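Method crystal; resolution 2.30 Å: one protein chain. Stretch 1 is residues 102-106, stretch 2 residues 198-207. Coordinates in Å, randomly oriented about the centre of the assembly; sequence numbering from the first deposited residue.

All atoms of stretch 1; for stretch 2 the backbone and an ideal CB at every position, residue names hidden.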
# COMPACT_ATOMS: atom_id res chain seq x y z
N ASP A 102 12.97 8.50 2.82
CA ASP A 102 14.23 8.20 3.49
C ASP A 102 14.74 6.83 3.07
O ASP A 102 15.94 6.56 3.13
CB ASP A 102 14.05 8.26 5.01
CG ASP A 102 13.45 9.57 5.49
OD1 ASP A 102 12.64 10.17 4.76
OD2 ASP A 102 13.79 10.00 6.62
N GLY A 103 13.83 5.96 2.65
CA GLY A 103 14.17 4.60 2.26
C GLY A 103 14.27 3.65 3.44
O GLY A 103 15.07 2.72 3.42
N PHE A 104 13.44 3.88 4.45
CA PHE A 104 13.56 3.15 5.71
C PHE A 104 12.45 2.13 5.95
O PHE A 104 12.53 1.32 6.87
CB PHE A 104 13.59 4.14 6.88
CG PHE A 104 14.81 5.02 6.91
CD1 PHE A 104 15.96 4.67 6.21
CD2 PHE A 104 14.82 6.19 7.65
CE1 PHE A 104 17.08 5.48 6.24
CE2 PHE A 104 15.94 7.01 7.69
CZ PHE A 104 17.07 6.65 6.98
N LEU A 105 11.42 2.17 5.11
CA LEU A 105 10.27 1.28 5.28
C LEU A 105 10.40 0.01 4.45
O LEU A 105 10.48 0.07 3.23
CB LEU A 105 8.98 2.01 4.91
CG LEU A 105 7.71 1.18 5.15
CD1 LEU A 105 7.49 0.97 6.64
CD2 LEU A 105 6.50 1.85 4.50
N LYS A 106 10.39 -1.14 5.12
CA LYS A 106 10.48 -2.44 4.46
C LYS A 106 9.10 -2.98 4.08
O LYS A 106 8.87 -3.39 2.93
CB LYS A 106 11.22 -3.45 5.35
CG LYS A 106 11.20 -4.89 4.86
CD LYS A 106 12.04 -5.07 3.60
CE LYS A 106 12.09 -6.54 3.18
NZ LYS A 106 10.74 -7.12 2.94
N UNK A 198 0.91 -2.56 11.29
CA UNK A 198 2.23 -2.94 11.80
C UNK A 198 3.26 -2.87 10.68
O UNK A 198 2.99 -3.27 9.55
CB UNK A 198 2.20 -4.34 12.41
N UNK A 199 4.44 -2.36 11.00
CA UNK A 199 5.45 -2.16 9.96
C UNK A 199 6.82 -2.69 10.35
O UNK A 199 7.09 -2.99 11.52
CB UNK A 199 5.56 -0.67 9.62
N UNK A 200 7.69 -2.82 9.35
CA UNK A 200 9.04 -3.30 9.56
C UNK A 200 10.03 -2.31 8.96
O UNK A 200 9.92 -1.95 7.79
CB UNK A 200 9.22 -4.69 8.95
N UNK A 201 10.97 -1.86 9.77
CA UNK A 201 12.00 -0.94 9.31
C UNK A 201 13.05 -1.69 8.51
O UNK A 201 13.23 -2.90 8.68
CB UNK A 201 12.65 -0.21 10.49
N UNK A 202 13.75 -0.98 7.63
CA UNK A 202 14.88 -1.57 6.90
C UNK A 202 16.12 -1.58 7.79
O UNK A 202 16.13 -0.98 8.86
CB UNK A 202 15.16 -0.80 5.61
N UNK A 203 17.16 -2.28 7.34
CA UNK A 203 18.42 -2.35 8.08
C UNK A 203 19.14 -1.00 8.10
O UNK A 203 19.88 -0.70 9.03
CB UNK A 203 19.33 -3.42 7.47
N UNK A 204 18.91 -0.21 7.06
CA UNK A 204 19.54 1.10 6.92
C UNK A 204 18.99 2.10 7.94
O UNK A 204 19.66 3.07 8.28
CB UNK A 204 19.33 1.63 5.50
N UNK A 205 17.77 1.86 8.40
CA UNK A 205 17.09 2.76 9.32
C UNK A 205 17.86 2.94 10.63
O UNK A 205 18.20 1.96 11.29
CB UNK A 205 15.68 2.24 9.61
N UNK A 206 18.13 4.20 11.00
CA UNK A 206 18.79 4.51 12.27
C UNK A 206 17.91 4.17 13.46
O UNK A 206 16.69 4.04 13.30
CB UNK A 206 19.18 5.99 12.32
N UNK A 207 18.50 4.02 14.64
CA UNK A 207 17.75 3.65 15.83
C UNK A 207 16.91 4.81 16.35
O UNK A 207 15.86 4.61 16.96
CB UNK A 207 18.70 3.16 16.92

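Position 198 has extended backbone angles (-131/139), and nothing of stretch 1 lies within 5.5 Å of its ideal CB. Stretch 1 therefore sets no preference beyond a residue tolerant of a strand. The deposited residue is Arg 198, whose guanidinium is hydrogen-bonded elsewhere in the structure.

At position 199 the CA-to-CB bond points toward stretch 1, and the ideal CB stands 3.9 Å from Leu 105 CD1. A methyl group offers neither charge nor hydrogen bond, so an aliphatic side chain such as valine, leucine or isoleucine suits. The residue is Leu 199; its CB packs against Leu 105 CD1 at 3.9 Å.

Position 200 is recognised first by its backbone: its carbonyl O accepts from Lys 106 N at 2.8 Å, with an N-H...O angle of 151°. This bond does not depend on the side chain. CB points sideways, with the ideal atom 4.3 Å from Lys 106 CB, so a long side chain could lie along the aliphatic part of that lysine, and many polar or apolar residues would do. The residue is Lys 200, extended with all four chi angles t; its CD comes 3.9 Å from Lys 106 CG, a contact between methylene groups.

Position 201 forms an antiparallel, non-hydrogen-bonded pair with Leu 105, at a CA-CA distance of 4.9 Å. Its CA lies 3.4 Å from Phe 104 O, a CA-H...O contact. CB points away overall, although the ideal atom is 3.9 Å from Phe 104 O, so stretch 1 leaves the choice open; a beta-branched, aliphatic or aromatic residue, all at home in a strand, would suit. The residue is Tyr 201, whose hydroxyl is hydrogen-bonded elsewhere in the structure.

Position 202 faces stretch 1 squarely. Its N donates to Phe 104 O (2.7 Å, 157°), which rules out proline for this bond. The ideal CB lies 3.6 Å from Phe 104 O and 4.1 Å from Gly 103 O: two acceptors favour a short donor, serine or threonine, while Lys 106 CB, 4.8 Å away, leaves room for a methyl. The residue is Thr 202. With chi1 at 59° (p), OG1 is 3.3 Å from Gly 103 O and 3.2 Å from Phe 104 O; both are possible weak hydrogen bonds competing for one proton. CG2 meets Lys 106 CB at 3.9 Å.

Position 203 is out of contact, so stretch 1 sets no preference. It is Asn 203.

At position 204 CB points toward stretch 1, the ideal atom 4.5 Å from Phe 104 CE1 and 4.9 Å from Gly 103 O. A small residue or polar donor would suit. Asp 204 brings OD2 4.1 Å from Gly 103 O, without a hydrogen bond.

At position 205 CB points sideways, the ideal atom 3.9 Å from Phe 104 CB, which suits an apolar residue of any size. Ala 205 CB makes that contact; its backbone CA makes a CH-pi contact, 4.0 Å from the Phe 104 ring centroid.

Position 206 has no stretch 1 atom within 5.5 Å of its ideal CB, so many residues fit; phi -67° also allows proline. Pro 206 lays CD over the same face, 3.5 Å from Phe 104 CZ.

Position 207 is unconstrained by stretch 1; it is Ser 207.

Stretch 2 (198-207) RLKYTNDAPS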
# COMPACT_ATOMS: atom_id res chain seq x y z
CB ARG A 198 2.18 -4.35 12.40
CG ARG A 198 1.04 -4.57 13.38
CD ARG A 198 1.02 -5.99 13.92
NE ARG A 198 -0.21 -6.26 14.67
CZ ARG A 198 -0.45 -7.39 15.32
NH1 ARG A 198 0.45 -8.37 15.33
NH2 ARG A 198 -1.59 -7.54 15.98
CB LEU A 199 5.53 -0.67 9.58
CG LEU A 199 5.84 0.40 10.62
CD1 LEU A 199 7.32 0.51 10.90
CD2 LEU A 199 5.30 1.75 10.16
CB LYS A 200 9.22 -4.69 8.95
CG LYS A 200 10.62 -5.26 9.06
CD LYS A 200 10.70 -6.62 8.37
CE LYS A 200 12.10 -7.21 8.45
NZ LYS A 200 12.19 -8.48 7.68
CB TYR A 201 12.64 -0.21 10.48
CG TYR A 201 11.71 0.69 11.27
CD1 TYR A 201 10.96 0.19 12.33
CD2 TYR A 201 11.61 2.05 10.98
CE1 TYR A 201 10.12 1.02 13.06
CE2 TYR A 201 10.77 2.88 11.71
CZ TYR A 201 10.03 2.36 12.75
OH TYR A 201 9.19 3.18 13.47
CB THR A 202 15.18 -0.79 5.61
OG1 THR A 202 15.48 0.57 5.93
CG2 THR A 202 13.99 -0.83 4.66
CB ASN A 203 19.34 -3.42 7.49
CG ASN A 203 18.66 -4.77 7.36
OD1 ASN A 203 17.67 -5.05 8.03
ND2 ASN A 203 19.20 -5.61 6.48
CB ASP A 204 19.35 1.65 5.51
CG ASP A 204 19.14 0.56 4.47
OD1 ASP A 204 19.42 -0.62 4.78
OD2 ASP A 204 18.69 0.88 3.35
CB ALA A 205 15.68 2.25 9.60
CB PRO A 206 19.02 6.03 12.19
CG PRO A 206 18.88 6.38 10.74
CD PRO A 206 17.88 5.41 10.19
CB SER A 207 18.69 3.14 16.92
OG SER A 207 19.23 1.87 16.57
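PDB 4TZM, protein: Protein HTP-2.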